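Local coordinates for protein Tubulin/ftsz, gtpase (Methanosaeta thermophila, PDB 3ZID) that binds GTP, probably hydrolyses it as a tubulin-like GTPase, and is thought to take part in archaeal cell shape control, at residues M274-Q278 with R315-V319. Sequence-based numbering, arbitrary orientation.
Sequences MIVIQ and RVLSV
Residues 274-278 and 315-319 are extended, neighbouring antiparallel strands in the mixed sheet of the C-terminal domain of this tubulin/FtsZ fold. Their axes approach to 4.7 Å, with 166° between their N-to-C directions. Met274, Val276 and Gln278 form hydrogen-bonded pairs with Val319, Leu317 and Arg315. Ile275-Ser318 and Ile277-Val316 are non-hydrogen-bonded pairs.

Six backbone hydrogen bonds follow: Met274 N to Val319 O 2.9 Å, Val319 N to Met274 O 2.8 Å, Val276 N to Leu317 O 2.8 Å, Leu317 N to Val276 O 2.9 Å, Gln278 N to Arg315 O 3.0 Å, and Arg315 N to Gln278 O 2.9 Å.

On the face with Met274, Val276 and Leu317, which packs against helix 186-210, Met274 CE meets Val319 CG2 at 3.5 Å. On the other face, near helix 246-252, Ile275 CG2 lies 3.7 Å from Val316 CG1, and Ile277 CD1 3.6 Å from Val316 CG2. Ser318 OG hydrogen-bonds to Ser253 O.

Gln278 (chi1 t, chi2 t) accepts two hydrogen bonds at OE1, from Arg315 NE (2.6 Å) and Arg315 NH2 (2.8 Å). Arg315 (chi1 p) also makes a cation-pi contact with Phe203. The backbone ladder thus sets the register, apolar side chains pack on both faces, and Gln278 OE1 holds the partly exposed Arg315 at one end.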
ATOM      1  N   MET A 274      13.751   8.649   5.099  1.00 25.19           N
ATOM      2  CA  MET A 274      13.605  10.081   4.907  1.00 15.96           C
ATOM      3  C   MET A 274      12.701  10.561   6.048  1.00 21.08           C
ATOM      4  O   MET A 274      11.593  10.054   6.226  1.00 20.31           O
ATOM      5  CB  MET A 274      12.978  10.400   3.547  1.00 20.91           C
ATOM      6  CG  MET A 274      12.886  11.907   3.220  1.00 30.35           C
ATOM      7  SD  MET A 274      12.258  12.203   1.544  1.00 40.66           S
ATOM      8  CE  MET A 274      10.617  11.529   1.652  1.00 46.44           C
ATOM      9  N   ILE A 275      13.203  11.474   6.872  1.00 21.42           N
ATOM     10  CA  ILE A 275      12.418  12.027   7.973  1.00 19.89           C
ATOM     11  C   ILE A 275      12.053  13.481   7.662  1.00 24.10           C
ATOM     12  O   ILE A 275      12.935  14.292   7.421  1.00 20.32           O
ATOM     13  CB  ILE A 275      13.199  11.987   9.315  1.00 30.04           C
ATOM     14  CG1 ILE A 275      13.777  10.594   9.595  1.00 34.17           C
ATOM     15  CG2 ILE A 275      12.328  12.464  10.460  1.00 16.04           C
ATOM     16  CD1 ILE A 275      12.762   9.530   9.809  1.00 36.71           C
ATOM     17  N   VAL A 276      10.765  13.801   7.643  1.00 18.54           N
ATOM     18  CA  VAL A 276      10.311  15.156   7.374  1.00 19.70           C
ATOM     19  C   VAL A 276       9.666  15.708   8.629  1.00 22.69           C
ATOM     20  O   VAL A 276       8.766  15.088   9.185  1.00 16.82           O
ATOM     21  CB  VAL A 276       9.268  15.212   6.218  1.00 16.94           C
ATOM     22  CG1 VAL A 276       8.854  16.668   5.931  1.00 17.88           C
ATOM     23  CG2 VAL A 276       9.825  14.573   4.975  1.00 21.77           C
ATOM     24  N   ILE A 277      10.168  16.853   9.091  1.00 19.26           N
ATOM     25  CA  ILE A 277       9.609  17.553  10.243  1.00 17.93           C
ATOM     26  C   ILE A 277       8.872  18.789   9.760  1.00 18.61           C
ATOM     27  O   ILE A 277       9.428  19.616   9.031  1.00 20.79           O
ATOM     28  CB  ILE A 277      10.700  18.048  11.217  1.00 22.92           C
ATOM     29  CG1 ILE A 277      11.767  16.982  11.435  1.00 22.18           C
ATOM     30  CG2 ILE A 277      10.067  18.496  12.551  1.00 23.50           C
ATOM     31  CD1 ILE A 277      11.375  15.992  12.468  1.00 40.15           C
ATOM     32  N   GLN A 278       7.616  18.908  10.154  1.00 12.74           N
ATOM     33  CA  GLN A 278       6.802  20.029   9.726  1.00 19.91           C
ATOM     34  C   GLN A 278       6.168  20.702  10.922  1.00 16.99           C
ATOM     35  O   GLN A 278       5.630  20.025  11.792  1.00 15.15           O
ATOM     36  CB  GLN A 278       5.709  19.543   8.777  1.00 16.78           C
ATOM     37  CG  GLN A 278       4.803  20.638   8.259  1.00 20.84           C
ATOM     38  CD  GLN A 278       3.778  20.100   7.270  1.00 25.42           C
ATOM     39  OE1 GLN A 278       2.931  19.286   7.613  1.00 27.55           O
ATOM     40  NE2 GLN A 278       3.888  20.529   6.025  1.00 24.63           N
ATOM     41  N   ARG A 315       4.622  17.827  13.366  1.00 16.58           N
ATOM     42  CA  ARG A 315       4.331  16.457  12.997  1.00 14.07           C
ATOM     43  C   ARG A 315       5.514  15.931  12.188  1.00 15.52           C
ATOM     44  O   ARG A 315       6.285  16.691  11.574  1.00 17.86           O
ATOM     45  CB  ARG A 315       3.026  16.338  12.208  1.00 17.20           C
ATOM     46  CG  ARG A 315       2.998  17.091  10.886  1.00 18.73           C
ATOM     47  CD  ARG A 315       1.768  16.648  10.084  1.00 20.87           C
ATOM     48  NE  ARG A 315       1.716  17.297   8.776  1.00 25.68           N
ATOM     49  CZ  ARG A 315       0.800  17.032   7.849  1.00 24.15           C
ATOM     50  NH1 ARG A 315      -0.133  16.123   8.091  1.00 22.44           N
ATOM     51  NH2 ARG A 315       0.813  17.683   6.689  1.00 21.51           N
ATOM     52  N   VAL A 316       5.671  14.620  12.212  1.00 14.67           N
ATOM     53  CA  VAL A 316       6.791  13.990  11.560  1.00 14.77           C
ATOM     54  C   VAL A 316       6.277  12.901  10.643  1.00 16.05           C
ATOM     55  O   VAL A 316       5.410  12.104  11.014  1.00 15.73           O
ATOM     56  CB  VAL A 316       7.776  13.376  12.583  1.00 18.48           C
ATOM     57  CG1 VAL A 316       8.925  12.669  11.865  1.00 21.59           C
ATOM     58  CG2 VAL A 316       8.326  14.462  13.508  1.00 19.88           C
ATOM     59  N   LEU A 317       6.829  12.887   9.445  1.00 14.49           N
ATOM     60  CA  LEU A 317       6.631  11.791   8.525  1.00 19.95           C
ATOM     61  C   LEU A 317       7.945  11.065   8.330  1.00 17.77           C
ATOM     62  O   LEU A 317       8.974  11.667   8.069  1.00 20.51           O
ATOM     63  CB  LEU A 317       6.119  12.301   7.183  1.00 16.41           C
ATOM     64  CG  LEU A 317       5.945  11.199   6.122  1.00 17.79           C
ATOM     65  CD1 LEU A 317       4.652  10.498   6.341  1.00 15.52           C
ATOM     66  CD2 LEU A 317       5.979  11.814   4.738  1.00 18.68           C
ATOM     67  N   SER A 318       7.897   9.753   8.432  1.00 15.84           N
ATOM     68  CA  SER A 318       9.065   8.950   8.133  1.00 27.22           C
ATOM     69  C   SER A 318       8.788   8.044   6.930  1.00 26.99           C
ATOM     70  O   SER A 318       7.731   7.418   6.828  1.00 26.03           O
ATOM     71  CB  SER A 318       9.466   8.131   9.364  1.00 29.11           C
ATOM     72  OG  SER A 318       8.394   7.296   9.785  1.00 32.83           O
ATOM     73  N   VAL A 319       9.728   8.011   6.002  1.00 25.27           N
ATOM     74  CA  VAL A 319       9.626   7.112   4.867  1.00 24.85           C
ATOM     75  C   VAL A 319      10.723   6.119   5.113  1.00 21.79           C
ATOM     76  O   VAL A 319      11.882   6.489   5.185  1.00 19.52           O
ATOM     77  CB  VAL A 319       9.831   7.824   3.510  1.00 27.91           C
ATOM     78  CG1 VAL A 319       9.652   6.826   2.341  1.00 22.49           C
ATOM     79  CG2 VAL A 319       8.868   9.045   3.378  1.00 13.72           C
TER